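Local coordinates for DNA repair protein RECN (Deinococcus radiodurans, PDB 4ABY) that hydrolyses ATP through its SMC-like head domain and may take part in the recombinational repair of damaged DNA, at residues G60-T66 and R347-T353; H364-E369 and H380-L384; R389-A394 and A409-L413. One frame throughout, in Å; residues are numbered along the deposited sequence.

Interaction 1: G60-T66 and R347-T353; sequences GGFCAFT and RQVLVVT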
loop_
_atom_site.group_PDB
_atom_site.type_symbol
_atom_site.label_atom_id
_atom_site.label_comp_id
_atom_site.label_asym_id
_atom_site.label_seq_id
_atom_site.Cartn_x
_atom_site.Cartn_y
_atom_site.Cartn_z
ATOM N N GLY A 60 -6.452 -14.646 6.284
ATOM C CA GLY A 60 -6.988 -15.140 5.031
ATOM C C GLY A 60 -6.525 -14.397 3.798
ATOM O O GLY A 60 -5.332 -14.168 3.602
ATOM N N GLY A 61 -7.475 -14.040 2.943
ATOM C CA GLY A 61 -7.153 -13.288 1.746
ATOM C C GLY A 61 -7.759 -11.911 1.852
ATOM O O GLY A 61 -7.193 -11.018 2.477
ATOM N N PHE A 62 -8.930 -11.751 1.251
ATOM C CA PHE A 62 -9.644 -10.485 1.267
ATOM C C PHE A 62 -10.502 -10.366 2.523
ATOM O O PHE A 62 -11.499 -11.072 2.679
ATOM C CB PHE A 62 -10.507 -10.372 0.010
ATOM C CG PHE A 62 -11.259 -9.082 -0.101
ATOM C CD1 PHE A 62 -11.056 -8.061 0.808
ATOM C CD2 PHE A 62 -12.164 -8.889 -1.126
ATOM C CE1 PHE A 62 -11.747 -6.875 0.703
ATOM C CE2 PHE A 62 -12.858 -7.707 -1.240
ATOM C CZ PHE A 62 -12.651 -6.696 -0.323
ATOM N N CYS A 63 -10.106 -9.465 3.415
ATOM C CA CYS A 63 -10.857 -9.212 4.635
ATOM C C CYS A 63 -11.585 -7.886 4.539
ATOM O O CYS A 63 -10.962 -6.844 4.367
ATOM C CB CYS A 63 -9.919 -9.194 5.835
ATOM S SG CYS A 63 -8.978 -10.704 6.021
ATOM N N ALA A 64 -12.907 -7.924 4.647
ATOM C CA ALA A 64 -13.701 -6.708 4.554
ATOM C C ALA A 64 -14.198 -6.286 5.923
ATOM O O ALA A 64 -14.672 -7.109 6.704
ATOM C CB ALA A 64 -14.866 -6.902 3.606
ATOM N N PHE A 65 -14.081 -4.999 6.215
ATOM C CA PHE A 65 -14.589 -4.454 7.461
ATOM C C PHE A 65 -15.724 -3.478 7.176
ATOM O O PHE A 65 -15.553 -2.502 6.443
ATOM C CB PHE A 65 -13.458 -3.799 8.245
ATOM C CG PHE A 65 -12.430 -4.776 8.730
ATOM C CD1 PHE A 65 -11.548 -5.366 7.841
ATOM C CD2 PHE A 65 -12.358 -5.129 10.069
ATOM C CE1 PHE A 65 -10.601 -6.277 8.281
ATOM C CE2 PHE A 65 -11.413 -6.039 10.512
ATOM C CZ PHE A 65 -10.535 -6.611 9.617
ATOM N N THR A 66 -16.877 -3.749 7.739
ATOM C CA THR A 66 -18.052 -2.974 7.510
ATOM C C THR A 66 -18.700 -2.646 8.818
ATOM O O THR A 66 -18.187 -2.962 9.833
ATOM C CB THR A 66 -18.981 -3.717 6.638
ATOM O OG1 THR A 66 -19.496 -4.812 7.341
ATOM C CG2 THR A 66 -18.247 -4.256 5.560
ATOM N N ARG A 347 -2.340 -12.563 -1.608
ATOM C CA ARG A 347 -2.096 -11.670 -0.475
ATOM C C ARG A 347 -3.242 -11.624 0.495
ATOM O O ARG A 347 -4.311 -12.175 0.235
ATOM C CB ARG A 347 -1.864 -10.248 -0.961
ATOM C CG ARG A 347 -0.435 -9.758 -0.834
ATOM C CD ARG A 347 0.357 -10.010 -2.096
ATOM N NE ARG A 347 1.782 -10.122 -1.807
ATOM C CZ ARG A 347 2.661 -10.564 -2.694
ATOM N NH1 ARG A 347 2.229 -10.914 -3.896
ATOM N NH2 ARG A 347 3.950 -10.657 -2.398
ATOM N N GLN A 348 -2.996 -10.981 1.630
ATOM C CA GLN A 348 -4.047 -10.622 2.567
ATOM C C GLN A 348 -4.302 -9.145 2.338
ATOM O O GLN A 348 -3.423 -8.318 2.585
ATOM C CB GLN A 348 -3.582 -10.853 4.006
ATOM C CG GLN A 348 -4.619 -10.545 5.074
ATOM C CD GLN A 348 -4.056 -10.659 6.478
ATOM O OE1 GLN A 348 -2.904 -10.310 6.728
ATOM N NE2 GLN A 348 -4.867 -11.153 7.401
ATOM N N VAL A 349 -5.489 -8.812 1.838
ATOM C CA VAL A 349 -5.848 -7.420 1.604
ATOM C C VAL A 349 -6.910 -6.996 2.610
ATOM O O VAL A 349 -7.917 -7.674 2.799
ATOM C CB VAL A 349 -6.312 -7.169 0.151
ATOM C CG1 VAL A 349 -5.872 -8.310 -0.748
ATOM C CG2 VAL A 349 -7.806 -6.988 0.084
ATOM N N LEU A 350 -6.651 -5.881 3.277
ATOM C CA LEU A 350 -7.531 -5.393 4.322
ATOM C C LEU A 350 -8.157 -4.070 3.906
ATOM O O LEU A 350 -7.467 -3.062 3.771
ATOM C CB LEU A 350 -6.738 -5.213 5.614
ATOM C CG LEU A 350 -6.015 -6.461 6.130
ATOM C CD1 LEU A 350 -4.844 -6.090 7.022
ATOM C CD2 LEU A 350 -6.977 -7.374 6.864
ATOM N N VAL A 351 -9.467 -4.074 3.691
ATOM C CA VAL A 351 -10.168 -2.853 3.329
ATOM C C VAL A 351 -11.380 -2.620 4.222
ATOM O O VAL A 351 -12.026 -3.560 4.678
ATOM C CB VAL A 351 -10.626 -2.866 1.855
ATOM C CG1 VAL A 351 -9.591 -3.552 0.982
ATOM C CG2 VAL A 351 -11.966 -3.552 1.724
ATOM N N VAL A 352 -11.665 -1.350 4.483
ATOM C CA VAL A 352 -12.890 -0.954 5.158
ATOM C C VAL A 352 -13.810 -0.374 4.089
ATOM O O VAL A 352 -13.398 0.495 3.318
ATOM C CB VAL A 352 -12.615 0.110 6.234
ATOM C CG1 VAL A 352 -13.897 0.512 6.929
ATOM C CG2 VAL A 352 -11.613 -0.412 7.242
ATOM N N THR A 353 -15.047 -0.854 4.031
ATOM C CA THR A 353 -15.930 -0.480 2.935
ATOM C C THR A 353 -17.374 -0.264 3.376
ATOM O O THR A 353 -17.814 -0.819 4.384
ATOM C CB THR A 353 -15.894 -1.545 1.819
ATOM O OG1 THR A 353 -16.703 -1.123 0.716
ATOM C CG2 THR A 353 -16.405 -2.874 2.336
#

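Interaction 2: H364-E369 and H380-L384; sequences HHYKVE and HVRLL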
loop_
_atom_site.group_PDB
_atom_site.type_symbol
_atom_site.label_atom_id
_atom_site.label_comp_id
_atom_site.label_asym_id
_atom_site.label_seq_id
_atom_site.Cartn_x
_atom_site.Cartn_y
_atom_site.Cartn_z
ATOM N N HIS A 364 -13.407 -13.055 4.105
ATOM C CA HIS A 364 -13.850 -12.936 5.476
ATOM C C HIS A 364 -14.529 -11.595 5.639
ATOM O O HIS A 364 -13.961 -10.560 5.303
ATOM C CB HIS A 364 -12.665 -13.071 6.428
ATOM C CG HIS A 364 -11.907 -14.351 6.261
ATOM N ND1 HIS A 364 -12.224 -15.499 6.956
ATOM C CD2 HIS A 364 -10.860 -14.670 5.464
ATOM C CE1 HIS A 364 -11.398 -16.467 6.598
ATOM N NE2 HIS A 364 -10.560 -15.989 5.696
ATOM N N HIS A 365 -15.758 -11.620 6.132
ATOM C CA HIS A 365 -16.528 -10.401 6.306
ATOM C C HIS A 365 -16.622 -10.078 7.791
ATOM O O HIS A 365 -17.290 -10.777 8.553
ATOM C CB HIS A 365 -17.919 -10.563 5.693
ATOM C CG HIS A 365 -18.722 -9.299 5.660
ATOM N ND1 HIS A 365 -19.580 -8.992 4.625
ATOM C CD2 HIS A 365 -18.799 -8.268 6.534
ATOM C CE1 HIS A 365 -20.150 -7.824 4.866
ATOM N NE2 HIS A 365 -19.694 -7.365 6.016
ATOM N N TYR A 366 -15.927 -9.024 8.200
ATOM C CA TYR A 366 -15.940 -8.599 9.588
ATOM C C TYR A 366 -16.927 -7.460 9.755
ATOM O O TYR A 366 -17.027 -6.596 8.890
ATOM C CB TYR A 366 -14.539 -8.161 10.023
ATOM C CG TYR A 366 -13.537 -9.288 10.024
ATOM C CD1 TYR A 366 -13.372 -10.092 11.141
ATOM C CD2 TYR A 366 -12.769 -9.559 8.905
ATOM C CE1 TYR A 366 -12.464 -11.131 11.143
ATOM C CE2 TYR A 366 -11.858 -10.598 8.898
ATOM C CZ TYR A 366 -11.712 -11.381 10.019
ATOM O OH TYR A 366 -10.804 -12.416 10.017
ATOM N N LYS A 367 -17.671 -7.462 10.854
ATOM C CA LYS A 367 -18.561 -6.347 11.140
ATOM C C LYS A 367 -18.083 -5.600 12.372
ATOM O O LYS A 367 -17.864 -6.192 13.426
ATOM C CB LYS A 367 -20.010 -6.806 11.326
ATOM C CG LYS A 367 -20.989 -5.643 11.380
ATOM C CD LYS A 367 -22.417 -6.090 11.637
ATOM C CE LYS A 367 -23.373 -4.902 11.592
ATOM N NZ LYS A 367 -24.778 -5.291 11.885
ATOM N N VAL A 368 -17.903 -4.295 12.224
ATOM C CA VAL A 368 -17.531 -3.463 13.350
ATOM C C VAL A 368 -18.806 -2.933 13.991
ATOM O O VAL A 368 -19.621 -2.276 13.342
ATOM C CB VAL A 368 -16.606 -2.309 12.928
ATOM C CG1 VAL A 368 -16.213 -1.487 14.135
ATOM C CG2 VAL A 368 -15.369 -2.853 12.235
ATOM N N GLU A 369 -18.975 -3.245 15.269
ATOM C CA GLU A 369 -20.201 -2.929 15.988
ATOM C C GLU A 369 -19.963 -2.058 17.204
ATOM O O GLU A 369 -18.832 -1.719 17.533
ATOM C CB GLU A 369 -20.911 -4.208 16.418
ATOM C CG GLU A 369 -21.716 -4.852 15.320
ATOM C CD GLU A 369 -22.212 -6.222 15.711
ATOM O OE1 GLU A 369 -21.547 -6.869 16.549
ATOM O OE2 GLU A 369 -23.259 -6.650 15.177
ATOM N N HIS A 380 -16.601 -2.990 18.759
ATOM C CA HIS A 380 -16.559 -4.431 18.914
ATOM C C HIS A 380 -16.602 -5.043 17.517
ATOM O O HIS A 380 -17.331 -4.568 16.656
ATOM C CB HIS A 380 -17.739 -4.864 19.799
ATOM C CG HIS A 380 -18.252 -6.245 19.526
ATOM N ND1 HIS A 380 -17.556 -7.383 19.873
ATOM C CD2 HIS A 380 -19.417 -6.668 18.977
ATOM C CE1 HIS A 380 -18.258 -8.448 19.524
ATOM N NE2 HIS A 380 -19.390 -8.042 18.979
ATOM N N VAL A 381 -15.788 -6.063 17.277
ATOM C CA VAL A 381 -15.688 -6.666 15.952
ATOM C C VAL A 381 -16.029 -8.141 16.027
ATOM O O VAL A 381 -15.794 -8.780 17.051
ATOM C CB VAL A 381 -14.265 -6.539 15.385
ATOM C CG1 VAL A 381 -14.158 -7.256 14.058
ATOM C CG2 VAL A 381 -13.874 -5.080 15.241
ATOM N N ARG A 382 -16.578 -8.685 14.947
ATOM C CA ARG A 382 -16.892 -10.112 14.903
ATOM C C ARG A 382 -17.112 -10.614 13.481
ATOM O O ARG A 382 -17.708 -9.923 12.656
ATOM C CB ARG A 382 -18.128 -10.411 15.755
ATOM C CG ARG A 382 -19.379 -9.744 15.238
ATOM C CD ARG A 382 -20.542 -9.871 16.201
ATOM N NE ARG A 382 -21.769 -9.426 15.552
ATOM C CZ ARG A 382 -22.566 -10.226 14.854
ATOM N NH1 ARG A 382 -22.266 -11.511 14.738
ATOM N NH2 ARG A 382 -23.662 -9.746 14.281
ATOM N N LEU A 383 -16.626 -11.820 13.205
ATOM C CA LEU A 383 -16.824 -12.465 11.912
ATOM C C LEU A 383 -18.298 -12.709 11.609
ATOM O O LEU A 383 -19.101 -12.921 12.517
ATOM C CB LEU A 383 -16.093 -13.802 11.881
ATOM C CG LEU A 383 -14.874 -13.894 10.979
ATOM C CD1 LEU A 383 -14.253 -15.264 11.112
ATOM C CD2 LEU A 383 -15.264 -13.614 9.542
ATOM N N LEU A 384 -18.647 -12.687 10.327
ATOM C CA LEU A 384 -20.001 -13.012 9.891
ATOM C C LEU A 384 -20.046 -14.418 9.302
ATOM O O LEU A 384 -19.244 -14.770 8.441
ATOM C CB LEU A 384 -20.513 -11.983 8.884
ATOM C CG LEU A 384 -20.625 -10.558 9.425
ATOM C CD1 LEU A 384 -21.397 -9.690 8.454
ATOM C CD2 LEU A 384 -21.284 -10.551 10.798
#

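Interaction 3: R389-A394 and A409-L413; sequences RLEEIA and ARELL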
loop_
_atom_site.group_PDB
_atom_site.type_symbol
_atom_site.label_atom_id
_atom_site.label_comp_id
_atom_site.label_asym_id
_atom_site.label_seq_id
_atom_site.Cartn_x
_atom_site.Cartn_y
_atom_site.Cartn_z
ATOM N N ARG A 389 -23.993 -12.965 7.237
ATOM C CA ARG A 389 -23.284 -12.157 6.267
ATOM C C ARG A 389 -24.234 -11.719 5.167
ATOM O O ARG A 389 -24.318 -10.540 4.834
ATOM C CB ARG A 389 -22.137 -12.961 5.667
ATOM C CG ARG A 389 -21.364 -12.215 4.622
ATOM C CD ARG A 389 -20.511 -13.161 3.815
ATOM N NE ARG A 389 -19.605 -12.433 2.939
ATOM C CZ ARG A 389 -18.502 -12.956 2.419
ATOM N NH1 ARG A 389 -18.174 -14.213 2.692
ATOM N NH2 ARG A 389 -17.727 -12.221 1.634
ATOM N N LEU A 390 -24.947 -12.684 4.600
ATOM C CA LEU A 390 -25.937 -12.404 3.571
ATOM C C LEU A 390 -26.876 -11.312 4.052
ATOM O O LEU A 390 -27.262 -10.431 3.288
ATOM C CB LEU A 390 -26.734 -13.665 3.251
ATOM C CG LEU A 390 -27.904 -13.507 2.284
ATOM C CD1 LEU A 390 -27.401 -13.186 0.891
ATOM C CD2 LEU A 390 -28.741 -14.770 2.263
ATOM N N GLU A 391 -27.253 -11.357 5.296
ATOM C CA GLU A 391 -28.082 -10.336 5.863
ATOM C C GLU A 391 -27.419 -9.004 5.831
ATOM O O GLU A 391 -28.035 -8.041 5.536
ATOM C CB GLU A 391 -28.322 -10.677 7.305
ATOM C CG GLU A 391 -29.725 -10.998 7.629
ATOM C CD GLU A 391 -30.008 -10.778 9.066
ATOM O OE1 GLU A 391 -29.099 -10.342 9.776
ATOM O OE2 GLU A 391 -31.137 -11.040 9.495
ATOM N N GLU A 392 -26.147 -8.953 6.168
ATOM C CA GLU A 392 -25.394 -7.703 6.197
ATOM C C GLU A 392 -25.302 -7.069 4.814
ATOM O O GLU A 392 -25.535 -5.871 4.654
ATOM C CB GLU A 392 -23.995 -7.937 6.764
ATOM C CG GLU A 392 -23.134 -6.684 6.861
ATOM C CD GLU A 392 -23.608 -5.715 7.933
ATOM O OE1 GLU A 392 -24.640 -5.999 8.586
ATOM O OE2 GLU A 392 -22.945 -4.669 8.121
ATOM N N ILE A 393 -24.964 -7.879 3.817
ATOM C CA ILE A 393 -24.862 -7.398 2.448
ATOM C C ILE A 393 -26.163 -6.732 2.023
ATOM O O ILE A 393 -26.153 -5.664 1.419
ATOM C CB ILE A 393 -24.548 -8.537 1.472
ATOM C CG1 ILE A 393 -23.229 -9.201 1.851
ATOM C CG2 ILE A 393 -24.483 -8.009 0.052
ATOM C CD1 ILE A 393 -22.064 -8.234 1.887
ATOM N N ALA A 394 -27.281 -7.372 2.343
ATOM C CA ALA A 394 -28.592 -6.814 2.035
ATOM C C ALA A 394 -28.774 -5.475 2.761
ATOM O O ALA A 394 -29.147 -4.479 2.147
ATOM C CB ALA A 394 -29.694 -7.801 2.410
ATOM N N ALA A 409 -28.409 -9.703 -2.815
ATOM C CA ALA A 409 -27.318 -10.149 -1.963
ATOM C C ALA A 409 -26.803 -11.518 -2.404
ATOM O O ALA A 409 -25.592 -11.737 -2.481
ATOM C CB ALA A 409 -27.760 -10.180 -0.508
ATOM N N ARG A 410 -27.727 -12.434 -2.693
ATOM C CA ARG A 410 -27.376 -13.768 -3.178
ATOM C C ARG A 410 -26.430 -13.701 -4.373
ATOM O O ARG A 410 -25.474 -14.473 -4.465
ATOM C CB ARG A 410 -28.630 -14.551 -3.580
ATOM C CG ARG A 410 -29.419 -15.169 -2.431
ATOM C CD ARG A 410 -30.621 -15.946 -2.972
ATOM N NE ARG A 410 -31.470 -16.488 -1.912
ATOM C CZ ARG A 410 -32.593 -17.169 -2.127
ATOM N NH1 ARG A 410 -33.006 -17.395 -3.368
ATOM N NH2 ARG A 410 -33.303 -17.625 -1.103
ATOM N N GLU A 411 -26.705 -12.781 -5.291
ATOM C CA GLU A 411 -25.922 -12.683 -6.518
ATOM C C GLU A 411 -24.566 -12.036 -6.286
ATOM O O GLU A 411 -23.558 -12.478 -6.839
ATOM C CB GLU A 411 -26.690 -11.921 -7.599
ATOM C CG GLU A 411 -27.933 -12.640 -8.095
ATOM C CD GLU A 411 -28.367 -12.158 -9.461
ATOM O OE1 GLU A 411 -27.657 -12.467 -10.444
ATOM O OE2 GLU A 411 -29.413 -11.473 -9.552
ATOM N N LEU A 412 -24.546 -10.984 -5.474
ATOM C CA LEU A 412 -23.304 -10.297 -5.147
ATOM C C LEU A 412 -22.310 -11.263 -4.514
ATOM O O LEU A 412 -21.117 -11.229 -4.819
ATOM C CB LEU A 412 -23.574 -9.121 -4.207
ATOM C CG LEU A 412 -24.063 -7.819 -4.847
ATOM C CD1 LEU A 412 -24.552 -6.836 -3.793
ATOM C CD2 LEU A 412 -22.959 -7.201 -5.689
ATOM N N LEU A 413 -22.814 -12.126 -3.637
ATOM C CA LEU A 413 -21.973 -13.096 -2.940
ATOM C C LEU A 413 -21.493 -14.203 -3.878
ATOM O O LEU A 413 -20.398 -14.741 -3.712
ATOM C CB LEU A 413 -22.724 -13.693 -1.747
ATOM C CG LEU A 413 -22.995 -12.759 -0.563
ATOM C CD1 LEU A 413 -23.917 -13.408 0.455
ATOM C CD2 LEU A 413 -21.692 -12.340 0.091
#

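Interaction 1: G60-T66 and R347-T353
Phe65 and Val351 meet twice: Phe65 N donates to Val351 O at 2.9 Å, and the edge of the same residue's ring faces that oxygen. Followed outward, Phe65 CB lies 4.0 Å from Val352 CG2. With CG anti to the carbonyl carbon (chi1 -67°), the ring swings back along the strand, so that Phe65 CD1 comes to Val351 O, 3.7 Å away, and Phe65 CE1 reaches Leu350 CD2 at 4.0 Å. Phe65 and Leu350 run side by side, both leaning on Ile76 of helix 69-83. Cys63 sits on this face too, its CB 3.6 Å from Leu350 CD2. The backbone ladder runs Val349 N to Gly61 O, Cys63 N to Val349 O, Val351 N to Cys63 O, Phe65 N to Val351 O and Thr353 N to Phe65 O, so both N and O of Val349 and Val351 are used. This is a parallel pair at the centre of the mixed sheet of a P-loop NTPase head: strand 62-67 runs straight into the predicted ATP-binding loop that begins at Gly67, and Val352 touches Thr69 within it. The other face carries Phe62, Ala64, Val349 and Val351. Phe62 has CG anti to the backbone N (chi1 -178°), which turns its ring onto the side chains of the neighbouring strand; Val351 CG2 meets Phe62 CE1 at the ring edge, 3.5 Å away, while Val349 CG2 approaches CD1 obliquely. Leu340 of helix 330-343 packs against all three. At the far end of the ladder, Thr66 and Thr353 lie alongside each other with their CG2 methyls 4.0 Å apart; the hydroxyls have other partners, Thr66 OG1 bonding to His365 and Thr353 OG1 to Asp325. The extended Gln348 chain passes Gly60 O, and its amide oxygen is bonded to Ser318 and Leu40.

Interaction 2: H364-E369 and H380-L384
Arg382 grips the carboxylate of Glu369 side-on with two nitrogens, NE and NH2. Arg382 NE donates to Glu369 OE1 at 2.8 Å and also, more distantly, to OE2, while Arg382 NH2 donates to Glu369 OE2 at 3.2 Å. Both oxygens lie in the guanidinium plane, but the carboxylate is turned 36° from it, so the arginine meets OE1 from above the carboxylate plane and OE2 on its syn side, well tilted. Arg382 places CG between its backbone N and carbonyl carbon (chi1 64°) and then extends to NE, which brings the guanidinium edge up to the carboxylate; NH2 also pairs with Glu388. Lys367 NZ is a long 3.9 Å from Glu369 OE2 and pairs weakly with Glu392; two cationic groups near OE2 would tend to keep the acid ionised. The strands belong to the beta hairpin 364-373 and 376-383, whose second arm is the outermost strand of the mixed sheet. Lys367 with Arg382 and Glu369 with His380 are hydrogen-bonded antiparallel pairs, in each of which both backbone N and O are engaged; Leu384 N is satisfied by His365 O at 2.9 Å. Val368 and Val381, a non-hydrogen-bonded pair, touch through their CG2 methyls, and Val368 also packs on Ala71 of the predicted ATP-binding loop. On that face Leu383 CD2 lies over the Tyr366 ring, 4.2 Å from its centroid, toward the rim, and Leu383 CG comes within 3.7 Å of Tyr366 CE1; the hydroxyl of Tyr366 has weak bonds to the backbone at Glu57 and Gly59. Leu384 CD1 sits over one face of the His365 imidazole, 3.8 Å from its centroid. His365 NE2 is satisfied by Thr66 OG1, a bond that helps set the turn of the ring, and Arg389 and Ile393 also touch that side chain.

Interaction 3: R389-A394 and A409-L413
Leu413 forks over the first turn of residues 389-394: its CD1 meets Leu390 CD1, 3.5 Å away, and its CD2 meets both Arg389 and Ile393. Leu413 CD2 lies over one face of the Arg389 guanidinium, 3.5 Å from Arg389 NE, and 3.9 Å from Ile393 CG1. Leu413 and Arg389 run antiparallel alongside each other, so the arginine is touched along its flat CD-NE-CZ part while its polar end goes elsewhere: Arg389 NH2 is hydrogen-bonded to the carbonyls of Ala359 and Ala362. Having CG anti to the backbone N (chi1 179°) and a chain extended to NE is what carries the group past the leucine. A helical turn before Leu413, Ala409 points its CB toward the other helix and enters between Leu390, Ile393 and Ala394; Ile393 CG2 is 4.0 Å from Ala409 CB, and Ala394 CB lies 4.2 Å from it. The nearest CA atoms of the two segments, 5.4 Å apart, are those of Ala394 and Ala409, with no bulky side chain between these two. Ile393 divides its branches, CG2 also reaching Leu412 CD1 at 4.0 Å while CG1 takes Leu413. Ile393 and Leu412 both also touch Ala356 of the short helix 356-359. Contact between the segments is apolar throughout, apart from the arginine face. The axes pass 9.3 Å apart at 108°; two consecutive helices, 387-398 and 403-413, packed crosswise in this way resemble an alpha-alpha corner, here at the C-terminal end of the head domain.

How the interactions relate
Interaction 1 is buried core: parallel strands tied by backbone bonds and flanked by aromatic and aliphatic side chains on both faces. Interaction 2 extends the same mixed sheet to its edge, since strands 62-67 and 364-373 are neighbours bonded through Ala64 O to Tyr366 N and Thr66 O to Val368 N; Phe65 and Tyr366 also stack their rings. It is partly exposed and includes a salt-bridge network. Interaction 3, likewise only partly buried, belongs to the helices that follow the hairpin and relies on apolar packing, with one arginine face included. His365 joins the three, bonding to Thr66 and packing on Ile393, while Glu392 reaches weakly toward Lys367.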